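Alcohol dehydrogenase (Thermus sp., PDB 4CPD) probably catalyses the NAD-dependent interconversion of alcohols and carbonyl compounds, as a zinc-containing member of the medium-chain dehydrogenase/reductase family. Local coordinates at residues V81-C89 / A293-L303; P179-V190 / G309-V317. All coordinates share one frame; numbering follows the deposited sequence.

Contact 1. Residues V81-C89 / A293-L303; sequences VVGPFHIAC and ANVHLYIDAVL. With ZN (zinc ion), chain F; NAD (nicotinamide-adenine-dinucleotide), chain G.
Pro84 and His296 pack at the centre of this contact, the proline lying over one face of the imidazole. Pro84 CG is 3.5 Å from the centroid of the His296 ring and 11° off its normal, a CH-pi arrangement. The same ring turns its edge toward the face of His86 in an offset edge-to-face pair, centroids 4.6 Å apart and planes at 70°. A chi1 of 66° turns the His86 ring so that its own edge meets Val295 N. Val295 divides its branches: CG1 reaches Pro84 CB at 3.8 Å, while CG2 meets Phe85 CE2 at 3.7 Å. Packing thins along the helix, where Ile299 CD1 lies 4.0 Å from Pro84 CD and Leu303 CD2 is 4.3 Å from Val82 CG1; the outer side, with Ala301, is exposed, as is Asp300, which pairs with Arg136. At the other end Ala293 N gives a nearly straight bond of 2.7 Å to NAD O7N, the carboxamide oxygen. Cys89, with Cys92, Cys95 and Cys103, binds what is the structural zinc of zinc-containing alcohol dehydrogenases. Ala293 and Phe85 line the nicotinamide end of the NAD pocket in the interdomain cleft, near the zinc of Cys38, His59 and Asp152.

Contact 2. Residues P179-V190 / G309-V317; sequences PVGLMAIEVAQV and GRLQPERIV. With NAD (nicotinamide-adenine-dinucleotide), chain G.
Glu186 and Gln312 make the polar link between helix 179-190 and the segment 309-317. Gln312 N donates to Glu186 OE2 over 2.7 Å at 167°, meeting the syn side of the carboxylate from 25° out of its plane. With CG anti to the backbone N (chi1 -161°) and the rest of the chain stretched out, the acid reaches the loop backbone. Apolar contacts flank this bond. Leu311 and Glu186 run antiparallel side by side, Leu311 CD2 3.6 Å from Glu186 CG, and Leu311 also touches Val187 and Val190. The folded Met183 chain lies across the Pro313 ring and brings SD to 3.5 Å from Pro313 CB. Ile316 CD1 packs 3.8 Å from Pro179 CB. At the more exposed end, Val190 CG1 lies over one face of the Arg310 guanidinium, displaced from its centre. Cofactor binding occupies the helix start, where Val180 N donates to NAD O2N over 3.2 Å; Gly181 fits the Rossmann-type glycine-rich turn. Helix 153-163 touches Pro179, Met183 and Val187, whereas Ile185, Ala188 and Gln189 meet strand 195-200 of the parallel sheet. Leu311 and Pro313 also rest on helix 295-307, and the loop leads on to strand 319-322.

How the contacts relate
Contacts 1 and 2 are centred about 17 Å apart, and their nearest atoms come to about 5 Å without touching. Their segments alternate along the chain, and helix 295-307 connects residues 293-303 to the loop at 309-317. NAD is their shared partner, met at different points: contact 1 holds its carboxamide at the nicotinamide end, contact 2 its pyrophosphate. Helix 153-163 touches side chains of both contacts. Of the two zinc sites, the Cys4 site includes Cys89 of contact 1, while the zinc ion bound by Cys38, His59 and Asp152 lies about 5 Å from the Phe85 side chain and about 9 Å from that of Pro179.

Contact 1. Residues V81-C89 / A293-L303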
loop_
_atom_site.group_PDB
_atom_site.type_symbol
_atom_site.label_atom_id
_atom_site.label_comp_id
_atom_site.label_asym_id
_atom_site.label_seq_id
_atom_site.Cartn_x
_atom_site.Cartn_y
_atom_site.Cartn_z
ATOM N N VAL A 81 5.106 -5.973 33.585
ATOM C CA VAL A 81 4.338 -5.742 32.376
ATOM C C VAL A 81 4.925 -4.647 31.496
ATOM O O VAL A 81 5.708 -3.787 31.932
ATOM C CB VAL A 81 2.877 -5.358 32.663
ATOM C CG1 VAL A 81 2.141 -6.506 33.338
ATOM C CG2 VAL A 81 2.810 -4.062 33.481
ATOM N N VAL A 82 4.522 -4.721 30.237
ATOM C CA VAL A 82 4.780 -3.703 29.282
ATOM C C VAL A 82 3.484 -3.508 28.438
ATOM O O VAL A 82 2.570 -4.351 28.434
ATOM C CB VAL A 82 5.978 -4.095 28.451
ATOM C CG1 VAL A 82 5.582 -5.131 27.423
ATOM C CG2 VAL A 82 6.556 -2.877 27.744
ATOM N N GLY A 83 3.364 -2.378 27.764
ATOM C CA GLY A 83 2.141 -2.112 27.002
ATOM C C GLY A 83 2.427 -1.211 25.834
ATOM O O GLY A 83 3.408 -0.475 25.859
ATOM N N PRO A 84 1.589 -1.278 24.801
ATOM C CA PRO A 84 1.653 -0.339 23.684
ATOM C C PRO A 84 1.531 1.119 24.122
ATOM O O PRO A 84 0.828 1.429 25.065
ATOM C CB PRO A 84 0.430 -0.697 22.860
ATOM C CG PRO A 84 0.200 -2.127 23.161
ATOM C CD PRO A 84 0.508 -2.257 24.617
ATOM N N PHE A 85 2.219 2.002 23.419
ATOM C CA PHE A 85 2.124 3.411 23.672
ATOM C C PHE A 85 0.760 4.006 23.354
ATOM O O PHE A 85 0.490 5.135 23.704
ATOM C CB PHE A 85 3.206 4.148 22.892
ATOM C CG PHE A 85 2.978 4.221 21.408
ATOM C CD1 PHE A 85 2.216 5.245 20.847
ATOM C CD2 PHE A 85 3.602 3.321 20.559
ATOM C CE1 PHE A 85 2.053 5.341 19.472
ATOM C CE2 PHE A 85 3.427 3.410 19.184
ATOM C CZ PHE A 85 2.657 4.424 18.643
ATOM N N HIS A 86 -0.087 3.266 22.678
ATOM C CA HIS A 86 -1.374 3.770 22.347
ATOM C C HIS A 86 -2.412 2.783 22.857
ATOM O O HIS A 86 -2.181 1.603 22.857
ATOM C CB HIS A 86 -1.483 3.982 20.835
ATOM C CG HIS A 86 -1.423 2.712 20.046
ATOM N ND1 HIS A 86 -0.237 2.106 19.709
ATOM C CD2 HIS A 86 -2.401 1.937 19.522
ATOM C CE1 HIS A 86 -0.485 1.018 19.002
ATOM N NE2 HIS A 86 -1.789 0.883 18.887
ATOM N N ILE A 87 -3.571 3.285 23.267
ATOM C CA ILE A 87 -4.564 2.463 23.926
ATOM C C ILE A 87 -5.687 2.147 22.987
ATOM O O ILE A 87 -5.890 2.842 22.007
ATOM C CB ILE A 87 -5.132 3.134 25.200
ATOM C CG1 ILE A 87 -5.913 4.411 24.866
ATOM C CG2 ILE A 87 -4.009 3.517 26.142
ATOM C CD1 ILE A 87 -6.946 4.776 25.924
ATOM N N ALA A 88 -6.422 1.100 23.331
ATOM C CA ALA A 88 -7.427 0.529 22.480
ATOM C C ALA A 88 -8.457 -0.148 23.343
ATOM O O ALA A 88 -8.134 -0.626 24.415
ATOM C CB ALA A 88 -6.819 -0.465 21.514
ATOM N N CYS A 89 -9.689 -0.188 22.860
ATOM C CA CYS A 89 -10.820 -0.547 23.674
ATOM C C CYS A 89 -11.164 -2.012 23.515
ATOM O O CYS A 89 -11.740 -2.607 24.416
ATOM C CB CYS A 89 -12.033 0.332 23.285
ATOM S SG CYS A 89 -12.918 -0.170 21.770
ATOM N N ALA A 293 1.751 3.168 14.214
ATOM C CA ALA A 293 1.940 1.751 14.510
ATOM C C ALA A 293 0.730 1.128 15.060
ATOM O O ALA A 293 -0.051 1.782 15.722
ATOM C CB ALA A 293 3.044 1.596 15.511
ATOM N N ASN A 294 0.582 -0.157 14.806
ATOM C CA ASN A 294 -0.527 -0.949 15.352
ATOM C C ASN A 294 0.115 -1.999 16.248
ATOM O O ASN A 294 0.069 -3.217 16.021
ATOM C CB ASN A 294 -1.336 -1.574 14.226
ATOM C CG ASN A 294 -2.479 -2.418 14.724
ATOM O OD1 ASN A 294 -2.949 -2.255 15.842
ATOM N ND2 ASN A 294 -2.937 -3.329 13.899
ATOM N N VAL A 295 0.738 -1.481 17.288
ATOM C CA VAL A 295 1.586 -2.263 18.171
ATOM C C VAL A 295 0.961 -3.548 18.675
ATOM O O VAL A 295 1.631 -4.580 18.727
ATOM C CB VAL A 295 2.029 -1.426 19.372
ATOM C CG1 VAL A 295 2.848 -2.272 20.331
ATOM C CG2 VAL A 295 2.841 -0.213 18.911
ATOM N N HIS A 296 -0.306 -3.490 19.035
ATOM C CA HIS A 296 -0.990 -4.656 19.607
ATOM C C HIS A 296 -0.926 -5.867 18.694
ATOM O O HIS A 296 -0.888 -6.986 19.161
ATOM C CB HIS A 296 -2.454 -4.360 19.874
ATOM C CG HIS A 296 -2.681 -3.172 20.753
ATOM N ND1 HIS A 296 -2.385 -1.888 20.351
ATOM C CD2 HIS A 296 -3.179 -3.072 22.010
ATOM C CE1 HIS A 296 -2.697 -1.047 21.314
ATOM N NE2 HIS A 296 -3.170 -1.739 22.335
ATOM N N LEU A 297 -0.947 -5.627 17.381
ATOM C CA LEU A 297 -0.959 -6.703 16.435
ATOM C C LEU A 297 0.348 -7.508 16.512
ATOM O O LEU A 297 0.319 -8.691 16.290
ATOM C CB LEU A 297 -1.175 -6.156 15.015
ATOM C CG LEU A 297 -1.543 -7.231 13.961
ATOM C CD1 LEU A 297 -2.856 -7.880 14.304
ATOM C CD2 LEU A 297 -1.608 -6.636 12.558
ATOM N N TYR A 298 1.463 -6.845 16.839
ATOM C CA TYR A 298 2.793 -7.418 16.761
ATOM C C TYR A 298 3.445 -7.713 18.098
ATOM O O TYR A 298 4.397 -8.461 18.165
ATOM C CB TYR A 298 3.688 -6.448 15.996
ATOM C CG TYR A 298 3.114 -6.109 14.637
ATOM C CD1 TYR A 298 2.986 -7.094 13.664
ATOM C CD2 TYR A 298 2.691 -4.819 14.330
ATOM C CE1 TYR A 298 2.456 -6.804 12.428
ATOM C CE2 TYR A 298 2.151 -4.523 13.098
ATOM C CZ TYR A 298 2.037 -5.520 12.163
ATOM O OH TYR A 298 1.521 -5.254 10.939
ATOM N N ILE A 299 2.951 -7.124 19.166
ATOM C CA ILE A 299 3.675 -7.141 20.435
ATOM C C ILE A 299 3.979 -8.546 20.957
ATOM O O ILE A 299 5.019 -8.756 21.518
ATOM C CB ILE A 299 2.930 -6.325 21.507
ATOM C CG1 ILE A 299 3.837 -6.054 22.693
ATOM C CG2 ILE A 299 1.672 -7.054 21.971
ATOM C CD1 ILE A 299 3.277 -5.005 23.617
ATOM N N ASP A 300 3.094 -9.514 20.748
ATOM C CA ASP A 300 3.323 -10.865 21.285
ATOM C C ASP A 300 4.521 -11.520 20.603
ATOM O O ASP A 300 5.354 -12.133 21.277
ATOM C CB ASP A 300 2.063 -11.726 21.185
ATOM C CG ASP A 300 0.923 -11.190 22.068
ATOM O OD1 ASP A 300 1.124 -11.074 23.288
ATOM O OD2 ASP A 300 -0.162 -10.815 21.554
ATOM N N ALA A 301 4.626 -11.343 19.284
ATOM C CA ALA A 301 5.739 -11.896 18.528
ATOM C C ALA A 301 7.017 -11.196 18.881
ATOM O O ALA A 301 8.058 -11.820 18.961
ATOM C CB ALA A 301 5.495 -11.775 17.049
ATOM N N VAL A 302 6.946 -9.889 19.087
ATOM C CA VAL A 302 8.154 -9.123 19.402
ATOM C C VAL A 302 8.720 -9.589 20.745
ATOM O O VAL A 302 9.882 -9.907 20.861
ATOM C CB VAL A 302 7.862 -7.613 19.395
ATOM C CG1 VAL A 302 9.017 -6.828 19.991
ATOM C CG2 VAL A 302 7.601 -7.162 17.968
ATOM N N LEU A 303 7.861 -9.672 21.740
ATOM C CA LEU A 303 8.248 -10.225 23.035
ATOM C C LEU A 303 8.908 -11.631 22.932
ATOM O O LEU A 303 9.939 -11.897 23.553
ATOM C CB LEU A 303 7.037 -10.298 23.978
ATOM C CG LEU A 303 6.520 -8.950 24.476
ATOM C CD1 LEU A 303 5.252 -9.064 25.322
ATOM C CD2 LEU A 303 7.583 -8.231 25.275
HETATM ZN ZN ZN F . -11.499 0.279 20.006
HETATM P PA NAD G . 14.852 10.781 15.989
HETATM O O1A NAD G . 15.634 10.518 17.278
HETATM O O2A NAD G . 14.488 12.215 15.616
HETATM O O5B NAD G . 15.534 10.101 14.688
HETATM C C5B NAD G . 15.462 10.729 13.409
HETATM C C4B NAD G . 16.704 10.384 12.591
HETATM O O4B NAD G . 16.498 10.741 11.217
HETATM C C3B NAD G . 17.931 11.153 13.093
HETATM O O3B NAD G . 19.111 10.337 13.175
HETATM C C2B NAD G . 18.142 12.211 12.048
HETATM O O2B NAD G . 19.517 12.590 11.941
HETATM C C1B NAD G . 17.629 11.505 10.809
HETATM N N9A NAD G . 17.262 12.486 9.788
HETATM C C8A NAD G . 16.580 13.627 10.016
HETATM N N7A NAD G . 16.431 14.294 8.847
HETATM C C5A NAD G . 17.019 13.570 7.866
HETATM C C6A NAD G . 17.208 13.696 6.407
HETATM N N6A NAD G . 16.711 14.777 5.784
HETATM N N1A NAD G . 17.882 12.727 5.732
HETATM C C2A NAD G . 18.376 11.646 6.366
HETATM N N3A NAD G . 18.236 11.468 7.701
HETATM C C4A NAD G . 17.579 12.373 8.489
HETATM O O3 NAD G . 13.442 9.981 16.040
HETATM P PN NAD G . 13.167 8.412 16.339
HETATM O O1N NAD G . 13.040 8.325 17.848
HETATM O O2N NAD G . 14.084 7.507 15.509
HETATM O O5D NAD G . 11.712 8.242 15.653
HETATM C C5D NAD G . 11.680 8.069 14.222
HETATM C C4D NAD G . 10.477 8.686 13.514
HETATM O O4D NAD G . 9.391 7.751 13.581
HETATM C C3D NAD G . 9.974 9.991 14.135
HETATM O O3D NAD G . 9.443 10.818 13.085
HETATM C C2D NAD G . 8.902 9.524 15.123
HETATM O O2D NAD G . 7.921 10.520 15.510
HETATM C C1D NAD G . 8.314 8.354 14.331
HETATM N N1N NAD G . 7.598 7.364 15.152
HETATM C C2N NAD G . 6.466 6.912 14.605
HETATM C C3N NAD G . 5.666 5.974 15.241
HETATM C C7N NAD G . 4.432 5.545 14.499
HETATM O O7N NAD G . 3.442 5.144 15.090
HETATM N N7N NAD G . 4.473 5.597 13.154
HETATM C C4N NAD G . 6.061 5.479 16.495
HETATM C C5N NAD G . 7.248 5.958 17.062
HETATM C C6N NAD G . 8.010 6.911 16.366
#

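Contact 2. Residues P179-V190 / G309-V317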
loop_
_atom_site.group_PDB
_atom_site.type_symbol
_atom_site.label_atom_id
_atom_site.label_comp_id
_atom_site.label_asym_id
_atom_site.label_seq_id
_atom_site.Cartn_x
_atom_site.Cartn_y
_atom_site.Cartn_z
ATOM N N PRO A 179 16.664 5.856 16.585
ATOM C CA PRO A 179 16.219 4.651 17.310
ATOM C C PRO A 179 15.299 3.720 16.501
ATOM O O PRO A 179 15.489 2.508 16.511
ATOM C CB PRO A 179 15.477 5.225 18.526
ATOM C CG PRO A 179 16.141 6.540 18.771
ATOM C CD PRO A 179 16.626 7.055 17.441
ATOM N N VAL A 180 14.318 4.288 15.809
ATOM C CA VAL A 180 13.355 3.473 15.054
ATOM C C VAL A 180 14.049 2.799 13.899
ATOM O O VAL A 180 13.901 1.605 13.727
ATOM C CB VAL A 180 12.164 4.308 14.564
ATOM C CG1 VAL A 180 11.301 3.522 13.586
ATOM C CG2 VAL A 180 11.325 4.771 15.766
ATOM N N GLY A 181 14.830 3.572 13.150
ATOM C CA GLY A 181 15.625 3.026 12.061
ATOM C C GLY A 181 16.554 1.902 12.485
ATOM O O GLY A 181 16.738 0.907 11.763
ATOM N N LEU A 182 17.139 2.067 13.665
ATOM C CA LEU A 182 18.069 1.076 14.191
ATOM C C LEU A 182 17.336 -0.188 14.576
ATOM O O LEU A 182 17.865 -1.270 14.370
ATOM C CB LEU A 182 18.860 1.635 15.369
ATOM C CG LEU A 182 19.781 2.801 14.953
ATOM C CD1 LEU A 182 20.288 3.550 16.186
ATOM C CD2 LEU A 182 20.951 2.326 14.107
ATOM N N MET A 183 16.119 -0.069 15.107
ATOM C CA MET A 183 15.298 -1.265 15.352
ATOM C C MET A 183 15.027 -1.981 14.010
ATOM O O MET A 183 15.129 -3.222 13.891
ATOM C CB MET A 183 13.966 -0.922 15.997
ATOM C CG MET A 183 14.038 -0.201 17.330
ATOM S SD MET A 183 14.636 -1.179 18.722
ATOM C CE MET A 183 16.313 -0.552 18.794
ATOM N N ALA A 184 14.688 -1.194 13.000
ATOM C CA ALA A 184 14.358 -1.746 11.707
ATOM C C ALA A 184 15.529 -2.519 11.145
ATOM O O ALA A 184 15.366 -3.643 10.650
ATOM C CB ALA A 184 13.957 -0.638 10.739
ATOM N N ILE A 185 16.712 -1.917 11.211
ATOM C CA ILE A 185 17.913 -2.594 10.731
ATOM C C ILE A 185 18.104 -3.960 11.389
ATOM O O ILE A 185 18.227 -4.972 10.713
ATOM C CB ILE A 185 19.154 -1.744 10.945
ATOM C CG1 ILE A 185 19.118 -0.560 10.005
ATOM C CG2 ILE A 185 20.396 -2.540 10.636
ATOM C CD1 ILE A 185 20.065 0.552 10.408
ATOM N N GLU A 186 18.109 -3.990 12.708
ATOM C CA GLU A 186 18.290 -5.248 13.429
ATOM C C GLU A 186 17.236 -6.253 13.007
ATOM O O GLU A 186 17.567 -7.378 12.728
ATOM C CB GLU A 186 18.218 -5.017 14.937
ATOM C CG GLU A 186 18.824 -6.127 15.784
ATOM C CD GLU A 186 18.788 -5.836 17.289
ATOM O OE1 GLU A 186 18.537 -4.689 17.711
ATOM O OE2 GLU A 186 19.039 -6.762 18.068
ATOM N N VAL A 187 15.967 -5.842 12.979
ATOM C CA VAL A 187 14.861 -6.749 12.655
ATOM C C VAL A 187 15.061 -7.280 11.252
ATOM O O VAL A 187 14.951 -8.490 11.010
ATOM C CB VAL A 187 13.494 -6.047 12.697
ATOM C CG1 VAL A 187 12.405 -6.954 12.126
ATOM C CG2 VAL A 187 13.140 -5.622 14.111
ATOM N N ALA A 188 15.353 -6.376 10.322
ATOM C CA ALA A 188 15.498 -6.788 8.933
ATOM C C ALA A 188 16.513 -7.928 8.833
ATOM O O ALA A 188 16.280 -8.947 8.172
ATOM C CB ALA A 188 15.909 -5.620 8.070
ATOM N N GLN A 189 17.624 -7.764 9.533
ATOM C CA GLN A 189 18.637 -8.834 9.681
ATOM C C GLN A 189 18.046 -10.172 10.082
ATOM O O GLN A 189 18.135 -11.129 9.366
ATOM C CB GLN A 189 19.658 -8.458 10.743
ATOM C CG GLN A 189 20.946 -9.228 10.618
ATOM C CD GLN A 189 21.784 -8.693 9.478
ATOM O OE1 GLN A 189 21.702 -7.518 9.151
ATOM N NE2 GLN A 189 22.593 -9.553 8.867
ATOM N N VAL A 190 17.373 -10.210 11.201
ATOM C CA VAL A 190 16.807 -11.453 11.700
ATOM C C VAL A 190 15.663 -12.022 10.810
ATOM O O VAL A 190 15.369 -13.217 10.870
ATOM C CB VAL A 190 16.365 -11.209 13.153
ATOM C CG1 VAL A 190 15.538 -12.361 13.714
ATOM C CG2 VAL A 190 17.603 -10.912 13.990
ATOM N N GLY A 309 16.373 -13.706 22.932
ATOM C CA GLY A 309 17.663 -13.120 22.597
ATOM C C GLY A 309 17.921 -12.774 21.152
ATOM O O GLY A 309 18.930 -12.129 20.854
ATOM N N ARG A 310 17.002 -13.105 20.257
ATOM C CA ARG A 310 17.177 -12.789 18.826
ATOM C C ARG A 310 17.294 -11.308 18.550
ATOM O O ARG A 310 17.942 -10.902 17.593
ATOM C CB ARG A 310 16.045 -13.368 17.971
ATOM C CG ARG A 310 15.766 -14.854 18.233
ATOM C CD ARG A 310 16.862 -15.788 17.746
ATOM N NE ARG A 310 16.655 -16.057 16.335
ATOM C CZ ARG A 310 17.388 -15.561 15.343
ATOM N NH1 ARG A 310 18.445 -14.783 15.569
ATOM N NH2 ARG A 310 17.062 -15.865 14.101
ATOM N N LEU A 311 16.688 -10.496 19.400
ATOM C CA LEU A 311 16.812 -9.044 19.320
ATOM C C LEU A 311 17.260 -8.441 20.641
ATOM O O LEU A 311 16.812 -8.824 21.743
ATOM C CB LEU A 311 15.468 -8.446 18.906
ATOM C CG LEU A 311 14.990 -8.792 17.498
ATOM C CD1 LEU A 311 13.544 -8.382 17.296
ATOM C CD2 LEU A 311 15.883 -8.112 16.487
ATOM N N GLN A 312 18.113 -7.439 20.520
ATOM C CA GLN A 312 18.737 -6.810 21.677
ATOM C C GLN A 312 18.679 -5.306 21.553
ATOM O O GLN A 312 19.699 -4.644 21.461
ATOM C CB GLN A 312 20.178 -7.290 21.781
ATOM C CG GLN A 312 20.286 -8.777 21.526
ATOM C CD GLN A 312 21.628 -9.322 21.921
ATOM O OE1 GLN A 312 22.665 -8.711 21.640
ATOM N NE2 GLN A 312 21.624 -10.488 22.574
ATOM N N PRO A 313 17.470 -4.762 21.563
ATOM C CA PRO A 313 17.324 -3.333 21.335
ATOM C C PRO A 313 17.980 -2.454 22.378
ATOM O O PRO A 313 18.400 -1.362 22.044
ATOM C CB PRO A 313 15.807 -3.125 21.411
ATOM C CG PRO A 313 15.293 -4.265 22.253
ATOM C CD PRO A 313 16.185 -5.422 21.894
ATOM N N GLU A 314 18.050 -2.908 23.629
ATOM C CA GLU A 314 18.669 -2.103 24.713
ATOM C C GLU A 314 20.115 -1.656 24.420
ATOM O O GLU A 314 20.581 -0.671 24.988
ATOM C CB GLU A 314 18.618 -2.813 26.088
ATOM C CG GLU A 314 19.644 -3.922 26.291
ATOM C CD GLU A 314 19.258 -5.208 25.599
ATOM O OE1 GLU A 314 18.277 -5.219 24.792
ATOM O OE2 GLU A 314 19.936 -6.217 25.875
ATOM N N ARG A 315 20.807 -2.344 23.521
ATOM C CA ARG A 315 22.138 -1.913 23.142
ATOM C C ARG A 315 22.191 -0.457 22.655
ATOM O O ARG A 315 23.240 0.163 22.660
ATOM C CB ARG A 315 22.728 -2.810 22.049
ATOM C CG ARG A 315 22.594 -4.296 22.275
ATOM C CD ARG A 315 23.652 -5.053 21.496
ATOM N NE ARG A 315 24.891 -5.094 22.279
ATOM C CZ ARG A 315 25.410 -6.174 22.869
ATOM N NH1 ARG A 315 24.830 -7.369 22.757
ATOM N NH2 ARG A 315 26.532 -6.060 23.576
ATOM N N ILE A 316 21.092 0.101 22.198
ATOM C CA ILE A 316 21.164 1.470 21.687
ATOM C C ILE A 316 21.017 2.516 22.785
ATOM O O ILE A 316 21.204 3.699 22.539
ATOM C CB ILE A 316 20.155 1.756 20.559
ATOM C CG1 ILE A 316 18.743 1.897 21.107
ATOM C CG2 ILE A 316 20.219 0.655 19.506
ATOM C CD1 ILE A 316 17.916 2.844 20.267
ATOM N N VAL A 317 20.704 2.085 23.996
ATOM C CA VAL A 317 20.578 3.022 25.114
ATOM C C VAL A 317 21.947 3.652 25.427
ATOM O O VAL A 317 22.879 2.953 25.833
ATOM C CB VAL A 317 20.029 2.347 26.386
ATOM C CG1 VAL A 317 19.927 3.370 27.505
ATOM C CG2 VAL A 317 18.674 1.746 26.097
HETATM P PA NAD G . 14.852 10.781 15.989
HETATM O O1A NAD G . 15.634 10.518 17.278
HETATM O O2A NAD G . 14.488 12.215 15.616
HETATM O O5B NAD G . 15.534 10.101 14.688
HETATM C C5B NAD G . 15.462 10.729 13.409
HETATM C C4B NAD G . 16.704 10.384 12.591
HETATM O O4B NAD G . 16.498 10.741 11.217
HETATM C C3B NAD G . 17.931 11.153 13.093
HETATM O O3B NAD G . 19.111 10.337 13.175
HETATM C C2B NAD G . 18.142 12.211 12.048
HETATM O O2B NAD G . 19.517 12.590 11.941
HETATM C C1B NAD G . 17.629 11.505 10.809
HETATM N N9A NAD G . 17.262 12.486 9.788
HETATM C C8A NAD G . 16.580 13.627 10.016
HETATM N N7A NAD G . 16.431 14.294 8.847
HETATM C C5A NAD G . 17.019 13.570 7.866
HETATM C C6A NAD G . 17.208 13.696 6.407
HETATM N N6A NAD G . 16.711 14.777 5.784
HETATM N N1A NAD G . 17.882 12.727 5.732
HETATM C C2A NAD G . 18.376 11.646 6.366
HETATM N N3A NAD G . 18.236 11.468 7.701
HETATM C C4A NAD G . 17.579 12.373 8.489
HETATM O O3 NAD G . 13.442 9.981 16.040
HETATM P PN NAD G . 13.167 8.412 16.339
HETATM O O1N NAD G . 13.040 8.325 17.848
HETATM O O2N NAD G . 14.084 7.507 15.509
HETATM O O5D NAD G . 11.712 8.242 15.653
HETATM C C5D NAD G . 11.680 8.069 14.222
HETATM C C4D NAD G . 10.477 8.686 13.514
HETATM O O4D NAD G . 9.391 7.751 13.581
HETATM C C3D NAD G . 9.974 9.991 14.135
HETATM O O3D NAD G . 9.443 10.818 13.085
HETATM C C2D NAD G . 8.902 9.524 15.123
HETATM O O2D NAD G . 7.921 10.520 15.510
HETATM C C1D NAD G . 8.314 8.354 14.331
HETATM N N1N NAD G . 7.598 7.364 15.152
HETATM C C2N NAD G . 6.466 6.912 14.605
HETATM C C3N NAD G . 5.666 5.974 15.241
HETATM C C7N NAD G . 4.432 5.545 14.499
HETATM O O7N NAD G . 3.442 5.144 15.090
HETATM N N7N NAD G . 4.473 5.597 13.154
HETATM C C4N NAD G . 6.061 5.479 16.495
HETATM C C5N NAD G . 7.248 5.958 17.062
HETATM C C6N NAD G . 8.010 6.911 16.366
#